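Local coordinates for protein malyl-CoA lyase/beta-methylmalyl-CoA lyase (Methylobacterium extorquens, PDB 5UGR) that belongs to the HpcH/HpaI aldolase/citrate lyase family of TIM-barrel enzymes, assembles from six chains and holds a magnesium ion, at residues 314-317 with 318-321. Sequence-based numbering, arbitrary orientation. Where two conformers were deposited one is given.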
loop_
_atom_site.group_PDB
_atom_site.type_symbol
_atom_site.label_atom_id
_atom_site.label_comp_id
_atom_site.label_asym_id
_atom_site.label_seq_id
_atom_site.Cartn_x
_atom_site.Cartn_y
_atom_site.Cartn_z
ATOM N N LEU A 314 -7.963 7.087 31.584
ATOM C CA LEU A 314 -7.239 7.719 32.686
ATOM C C LEU A 314 -7.868 7.381 34.036
ATOM O O LEU A 314 -7.149 7.151 35.022
ATOM C CB LEU A 314 -7.142 9.221 32.525
ATOM C CG LEU A 314 -6.357 9.955 33.616
ATOM C CD1 LEU A 314 -4.925 9.452 33.677
ATOM C CD2 LEU A 314 -6.423 11.443 33.326
ATOM N N ILE A 315 -9.192 7.358 34.093
ATOM C CA ILE A 315 -9.879 7.008 35.328
ATOM C C ILE A 315 -9.633 5.579 35.751
ATOM O O ILE A 315 -9.470 5.292 36.943
ATOM C CB ILE A 315 -11.355 7.341 35.272
ATOM C CG1 ILE A 315 -11.568 8.866 35.250
ATOM C CG2 ILE A 315 -12.105 6.750 36.469
ATOM C CD1 ILE A 315 -10.749 9.698 36.237
ATOM N N GLN A 316 -9.599 4.663 34.792
ATOM C CA GLN A 316 -9.346 3.272 35.156
ATOM C C GLN A 316 -7.975 3.149 35.824
ATOM O O GLN A 316 -7.792 2.388 36.767
ATOM C CB GLN A 316 -9.481 2.322 33.933
ATOM C CG GLN A 316 -10.935 2.050 33.465
ATOM C CD GLN A 316 -11.867 1.428 34.509
ATOM O OE1 GLN A 316 -12.982 1.933 34.715
ATOM N NE2 GLN A 316 -11.441 0.337 35.159
ATOM N N LYS A 317 -7.012 3.874 35.290
ATOM C CA LYS A 317 -5.660 3.986 35.854
ATOM C C LYS A 317 -5.585 4.645 37.258
ATOM O O LYS A 317 -4.909 4.123 38.181
ATOM C CB LYS A 317 -4.708 4.662 34.824
ATOM C CG LYS A 317 -4.116 3.751 33.728
ATOM C CD LYS A 317 -4.996 3.540 32.487
ATOM C CE LYS A 317 -4.340 3.855 31.146
ATOM N NZ LYS A 317 -3.536 2.744 30.519
ATOM N N ALA A 318 -6.309 5.751 37.449
ATOM C CA ALA A 318 -6.415 6.411 38.753
ATOM C C ALA A 318 -7.080 5.498 39.786
ATOM O O ALA A 318 -6.697 5.435 40.963
ATOM C CB ALA A 318 -7.199 7.717 38.624
ATOM N N ASP A 319 -8.091 4.769 39.334
ATOM C CA ASP A 319 -8.823 3.878 40.238
ATOM C C ASP A 319 -7.886 2.775 40.687
ATOM O O ASP A 319 -7.942 2.331 41.826
ATOM C CB ASP A 319 -10.030 3.263 39.527
ATOM C CG ASP A 319 -11.187 4.273 39.305
ATOM O OD1 ASP A 319 -11.158 5.447 39.833
ATOM O OD2 ASP A 319 -12.169 3.821 38.645
ATOM N N ALA A 320 -7.048 2.275 39.771
ATOM C CA ALA A 320 -6.082 1.205 40.123
ATOM C C ALA A 320 -5.104 1.634 41.199
ATOM O O ALA A 320 -4.748 0.872 42.090
ATOM C CB ALA A 320 -5.311 0.771 38.892
ATOM N N MET A 321 -4.660 2.868 41.105
ATOM C CA MET A 321 -3.746 3.444 42.073
ATOM C C MET A 321 -4.398 3.475 43.423
ATOM O O MET A 321 -3.746 3.200 44.413
ATOM C CB MET A 321 -3.242 4.844 41.656
ATOM C CG MET A 321 -1.798 4.779 41.173
ATOM S SD MET A 321 -1.444 6.443 40.772
ATOM C CE MET A 321 -0.967 6.907 42.483
#
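Ala318 donates its backbone N-H to Leu314 O (N to O 2.9 Å), one of four successive i to i+4 bonds that link 318-321 to 314-317 within the alpha-helix 305-322, which follows the eight-stranded TIM barrel in the chain. The Ala318 methyl CB lies 3.6 Å from Leu314 O and packs against Val275 of helix 272-291. One residue on, Asp319 N bonds to Ile315 O at 2.8 Å, and here the side chains meet as well. With CG beside its own backbone N (chi1 -73°), the Asp319 carboxylate lies face-on over Ile315 O, 3.1 Å from Asp319 CG, a contact of acceptors and not a hydrogen bond. Ile315 places CG2 anti to its backbone N, and this methyl approaches the same face obliquely, off toward the oxygens and about equally far from both, 3.6 Å from Asp319 OD2 and 3.7 Å from Asp319 OD1. OD1 forms a salt bridge with Arg279, tying this turn to helix 272-291, where Ile315 also packs against Ala278. Ala320 N reaches Gln316 O at 3.1 Å, with a somewhat more bent N-H...O angle of 148°. The Met321 side chain runs off toward Leu13 and Arg15, while the Lys317 chain, bent at chi2, chi3 and chi4, takes NZ to a salt bridge with Glu251 and a hydrogen bond to Arg12 O; Met321 N closes the series on Lys317 O at 3.2 Å, N-H...O 154°.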